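Local coordinates for hypothetical protein Aq_1549 (Aquifex aeolicus, PDB 2E8E) that probably acts as a thiol peroxidase of the OsmC family, reducing peroxides with a pair of redox-active cysteines, at residues A[46-49]-A[50-54]; A[102-106]-A[107-111]. All blocks are in the same frame, centred on the assembly; numbering follows the deposited sequence.

Contact 1 (46-49/50-54) lies in the long helix 34-56. Contact 2 (102-106/107-111) covers the end of helix 95-109 and the step into helix 111-116. Their centres are about 9 Å apart and both reach the second subunit. A small polar group joins them. Ser-105 OG is 2.8 Å from Ser-46 OG and 2.9 Å from Asp-49 OD2, both probable hydrogen bonds. Next to this group, Cys-45, just before contact 1, faces Cys-110 of contact 2. These two cysteines form a disulfide in another structure of the protein but not here, consistent with a redox site of the OsmC type. Bound dithiothreitol is lined by Glu-5, Thr-20 and Ser-21, which belong to neither contact.

Contact 1: residues A[46-49]-A[50-54]; sequences SGVD and VYHIL
Gly-47 O takes the backbone N-H of Tyr-51 at 2.9 Å, with an N-H...O angle of 160°. One residue further on, Val-48 O receives His-52 N at 3.1 Å, and this bond is nearly straight at 172°. Val-50 N on Ser-46 O and Ile-53 N on Asp-49 O complete the i to i+4 pattern of a regular alpha helix. The main side-chain pair is Val-48 and His-52, one turn apart. They lie side by side and point the same way. Val-48 CG1 is anti to the backbone N (chi1 170°), which brings this methyl to 3.6 Å from His-52 CD2. The same ring carbon lies 3.1 Å from Val-48 O, so the imidazole rests obliquely against the carbonyl and alongside the methyl. Its far nitrogen, NE2, makes a weak hydrogen bond to Glu-29 of the second subunit, and Val-48 packs on Gly-28 of that subunit. Val-50 CG2 sits 3.4 Å from Ser-46 O and Ile-53 CG1 3.2 Å from Asp-49 O, and both side chains pack on Ala-101 of helix 95-109. Asp-49 turns its carboxylate towards that helix, where OD2 has Ser-105 as its partner. Ser-46 OG is hydrogen-bonded to Tyr-87 OH. The arrangement is typical of the long central helix of the OsmC fold, in contact with helix 95-109 of its own chain and with the second subunit, with Cys-45 immediately before this turn.

Contact 2: residues A[102-106]-A[107-111]; sequences VKLST and EKYCS
Glu-107 lays its side chain alongside that of Lys-103, one turn earlier, and OE2 comes within 3.7 Å of Lys-103 CB. The two side chains point the same way, but Lys-103 NZ stays 4.6 Å from Glu-107 OE2. Their opposite charges are near each other without a salt bridge. The motif is a helix end with a wider pi-type turn. Leu-104 O accepts two backbone N-H groups. Tyr-109 N reaches it at 3.0 Å in the carbonyl plane. Lys-108 N comes from above that plane and makes a more bent bond, 131° at the hydrogen. Ser-105 O then takes Cys-110 N at 2.8 Å, again five residues on. Beside this turn the Tyr-109 ring meets Leu-104, with CD2 at 4.1 Å from Leu-104 CB. Lys-108 CG lies over the centre of one ring face, and His-76 of the second subunit makes an edge-to-face contact with the ring. Thr-106 is buried against Tyr-87 and Ile-124. Its OG1 sits between the backbone N and the carbonyl carbon (chi1 60°), which lets it turn back and donate to Val-102 O at 2.8 Å. Thr-106 N reaches the same oxygen from the opposite face of the carbonyl plane. With an alanine in place of Thr-106, Val-102 O would probably keep one of these two donors, and a gap is likely to open beside Ile-124 and Tyr-87. Cys-110 is the N-cap of the next helix, its SG capping a backbone N there, and its side chain also packs on Cys-45. A water closes the bend, donating to both Thr-106 O and Cys-110 O, each 2.9 Å from the water oxygen.

Contact 1: residues A[46-49]-A[50-54]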
loop_
_atom_site.group_PDB
_atom_site.type_symbol
_atom_site.label_atom_id
_atom_site.label_comp_id
_atom_site.label_asym_id
_atom_site.label_seq_id
_atom_site.Cartn_x
_atom_site.Cartn_y
_atom_site.Cartn_z
ATOM N N SER A 46 -3.265 -9.688 3.870
ATOM C CA SER A 46 -3.559 -11.110 3.669
ATOM C C SER A 46 -2.983 -11.953 4.803
ATOM O O SER A 46 -3.621 -12.904 5.272
ATOM C CB SER A 46 -2.981 -11.586 2.333
ATOM O OG SER A 46 -3.314 -12.950 2.091
ATOM N N GLY A 47 -1.775 -11.601 5.238
ATOM C CA GLY A 47 -1.124 -12.331 6.314
ATOM C C GLY A 47 -1.941 -12.335 7.593
ATOM O O GLY A 47 -1.958 -13.322 8.329
ATOM N N VAL A 48 -2.609 -11.221 7.871
ATOM C CA VAL A 48 -3.446 -11.121 9.059
ATOM C C VAL A 48 -4.577 -12.151 8.951
ATOM O O VAL A 48 -4.904 -12.826 9.928
ATOM C CB VAL A 48 -4.036 -9.698 9.197
ATOM C CG1 VAL A 48 -5.093 -9.662 10.293
ATOM C CG2 VAL A 48 -2.918 -8.714 9.521
ATOM N N ASP A 49 -5.155 -12.274 7.758
ATOM C CA ASP A 49 -6.240 -13.233 7.528
ATOM C C ASP A 49 -5.737 -14.657 7.726
ATOM O O ASP A 49 -6.366 -15.472 8.405
ATOM C CB ASP A 49 -6.782 -13.154 6.095
ATOM C CG ASP A 49 -7.396 -11.810 5.753
ATOM O OD1 ASP A 49 -8.011 -11.166 6.628
ATOM O OD2 ASP A 49 -7.281 -11.415 4.573
ATOM N N VAL A 50 -4.605 -14.960 7.098
ATOM C CA VAL A 50 -4.033 -16.294 7.180
ATOM C C VAL A 50 -3.707 -16.667 8.620
ATOM O O VAL A 50 -3.980 -17.788 9.054
ATOM C CB VAL A 50 -2.775 -16.401 6.290
ATOM C CG1 VAL A 50 -2.089 -17.747 6.496
ATOM C CG2 VAL A 50 -3.176 -16.237 4.830
ATOM N N TYR A 51 -3.143 -15.725 9.368
ATOM C CA TYR A 51 -2.802 -15.987 10.762
ATOM C C TYR A 51 -4.047 -16.375 11.553
ATOM O O TYR A 51 -4.068 -17.407 12.231
ATOM C CB TYR A 51 -2.169 -14.751 11.401
ATOM C CG TYR A 51 -1.790 -14.952 12.850
ATOM C CD1 TYR A 51 -0.542 -15.463 13.202
ATOM C CD2 TYR A 51 -2.693 -14.650 13.871
ATOM C CE1 TYR A 51 -0.199 -15.667 14.544
ATOM C CE2 TYR A 51 -2.364 -14.850 15.211
ATOM C CZ TYR A 51 -1.117 -15.357 15.540
ATOM O OH TYR A 51 -0.795 -15.553 16.867
ATOM N N HIS A 52 -5.079 -15.545 11.465
ATOM C CA HIS A 52 -6.326 -15.793 12.181
ATOM C C HIS A 52 -7.016 -17.089 11.783
ATOM O O HIS A 52 -7.539 -17.801 12.638
ATOM C CB HIS A 52 -7.293 -14.626 11.986
ATOM C CG HIS A 52 -6.872 -13.375 12.689
ATOM N ND1 HIS A 52 -6.499 -13.361 14.015
ATOM C CD2 HIS A 52 -6.779 -12.095 12.259
ATOM C CE1 HIS A 52 -6.193 -12.126 14.372
ATOM N NE2 HIS A 52 -6.356 -11.338 13.325
ATOM N N ILE A 53 -7.020 -17.396 10.490
ATOM C CA ILE A 53 -7.662 -18.616 10.012
ATOM C C ILE A 53 -6.893 -19.855 10.462
ATOM O O ILE A 53 -7.492 -20.818 10.944
ATOM C CB ILE A 53 -7.799 -18.599 8.477
ATOM C CG1 ILE A 53 -8.784 -17.496 8.069
ATOM C CG2 ILE A 53 -8.277 -19.959 7.974
ATOM C CD1 ILE A 53 -8.839 -17.223 6.575
ATOM N N LEU A 54 -5.570 -19.830 10.319
ATOM C CA LEU A 54 -4.751 -20.960 10.743
ATOM C C LEU A 54 -4.958 -21.214 12.233
ATOM O O LEU A 54 -5.017 -22.363 12.678
ATOM C CB LEU A 54 -3.269 -20.689 10.470
ATOM C CG LEU A 54 -2.824 -20.735 9.008
ATOM C CD1 LEU A 54 -1.321 -20.517 8.922
ATOM C CD2 LEU A 54 -3.195 -22.078 8.401
#

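Contact 2: residues A[102-106]-A[107-111]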
loop_
_atom_site.group_PDB
_atom_site.type_symbol
_atom_site.label_atom_id
_atom_site.label_comp_id
_atom_site.label_asym_id
_atom_site.label_seq_id
_atom_site.Cartn_x
_atom_site.Cartn_y
_atom_site.Cartn_z
ATOM N N VAL A 102 -5.324 -19.434 2.738
ATOM C CA VAL A 102 -4.897 -18.618 1.608
ATOM C C VAL A 102 -6.051 -18.312 0.655
ATOM O O VAL A 102 -6.185 -17.183 0.173
ATOM C CB VAL A 102 -3.753 -19.308 0.833
ATOM C CG1 VAL A 102 -3.463 -18.559 -0.457
ATOM C CG2 VAL A 102 -2.500 -19.350 1.702
ATOM N N LYS A 103 -6.895 -19.305 0.388
ATOM C CA LYS A 103 -8.024 -19.080 -0.507
ATOM C C LYS A 103 -9.071 -18.152 0.099
ATOM O O LYS A 103 -9.583 -17.261 -0.582
ATOM C CB LYS A 103 -8.663 -20.411 -0.912
ATOM C CG LYS A 103 -7.757 -21.243 -1.802
ATOM C CD LYS A 103 -8.466 -22.475 -2.328
ATOM C CE LYS A 103 -7.542 -23.286 -3.217
ATOM N NZ LYS A 103 -6.960 -22.452 -4.305
ATOM N N LEU A 104 -9.385 -18.345 1.376
ATOM C CA LEU A 104 -10.364 -17.487 2.030
ATOM C C LEU A 104 -9.867 -16.047 2.056
ATOM O O LEU A 104 -10.640 -15.112 1.866
ATOM C CB LEU A 104 -10.633 -17.959 3.457
ATOM C CG LEU A 104 -11.566 -19.165 3.570
ATOM C CD1 LEU A 104 -11.645 -19.616 5.023
ATOM C CD2 LEU A 104 -12.947 -18.786 3.045
ATOM N N SER A 105 -8.572 -15.873 2.292
ATOM C CA SER A 105 -8.001 -14.536 2.331
ATOM C C SER A 105 -8.040 -13.870 0.959
ATOM O O SER A 105 -8.623 -12.796 0.795
ATOM C CB SER A 105 -6.555 -14.588 2.830
ATOM O OG SER A 105 -5.971 -13.293 2.807
ATOM N N THR A 106 -7.433 -14.517 -0.029
ATOM C CA THR A 106 -7.370 -13.962 -1.376
ATOM C C THR A 106 -8.706 -13.850 -2.102
ATOM O O THR A 106 -8.864 -13.006 -2.984
ATOM C CB THR A 106 -6.400 -14.775 -2.266
ATOM O OG1 THR A 106 -6.839 -16.137 -2.345
ATOM C CG2 THR A 106 -4.993 -14.729 -1.694
ATOM N N GLU A 107 -9.675 -14.681 -1.734
ATOM C CA GLU A 107 -10.965 -14.643 -2.408
ATOM C C GLU A 107 -12.098 -13.958 -1.651
ATOM O O GLU A 107 -13.134 -13.653 -2.243
ATOM C CB GLU A 107 -11.387 -16.067 -2.795
ATOM C CG GLU A 107 -10.501 -16.684 -3.868
ATOM C CD GLU A 107 -10.832 -18.139 -4.152
ATOM O OE1 GLU A 107 -12.006 -18.441 -4.444
ATOM O OE2 GLU A 107 -9.912 -18.979 -4.087
ATOM N N LYS A 108 -11.916 -13.695 -0.360
ATOM C CA LYS A 108 -12.992 -13.067 0.399
ATOM C C LYS A 108 -12.635 -11.996 1.427
ATOM O O LYS A 108 -13.287 -10.957 1.492
ATOM C CB LYS A 108 -13.827 -14.146 1.098
ATOM C CG LYS A 108 -14.903 -13.597 2.021
ATOM C CD LYS A 108 -15.798 -14.698 2.573
ATOM C CE LYS A 108 -16.920 -14.117 3.422
ATOM N NZ LYS A 108 -17.855 -15.171 3.917
ATOM N N TYR A 109 -11.606 -12.242 2.227
ATOM C CA TYR A 109 -11.246 -11.307 3.285
ATOM C C TYR A 109 -10.242 -10.189 3.019
ATOM O O TYR A 109 -10.382 -9.099 3.568
ATOM C CB TYR A 109 -10.775 -12.093 4.505
ATOM C CG TYR A 109 -11.863 -12.942 5.122
ATOM C CD1 TYR A 109 -12.930 -12.356 5.795
ATOM C CD2 TYR A 109 -11.833 -14.332 5.015
ATOM C CE1 TYR A 109 -13.946 -13.132 6.349
ATOM C CE2 TYR A 109 -12.843 -15.116 5.563
ATOM C CZ TYR A 109 -13.893 -14.509 6.228
ATOM O OH TYR A 109 -14.894 -15.278 6.772
ATOM N N CYS A 110 -9.238 -10.446 2.192
ATOM C CA CYS A 110 -8.211 -9.436 1.954
ATOM C C CYS A 110 -8.696 -8.200 1.205
ATOM O O CYS A 110 -8.880 -8.229 -0.015
ATOM C CB CYS A 110 -7.030 -10.051 1.212
ATOM S SG CYS A 110 -5.581 -8.967 1.222
ATOM N N SER A 111 -8.874 -7.107 1.945
ATOM C CA SER A 111 -9.356 -5.858 1.366
ATOM C C SER A 111 -8.386 -5.214 0.378
ATOM O O SER A 111 -8.791 -4.792 -0.706
ATOM C CB SER A 111 -9.685 -4.853 2.478
ATOM O OG SER A 111 -10.733 -5.332 3.305
HETATM O O HOH W 1 -9.469 -10.384 -1.788
#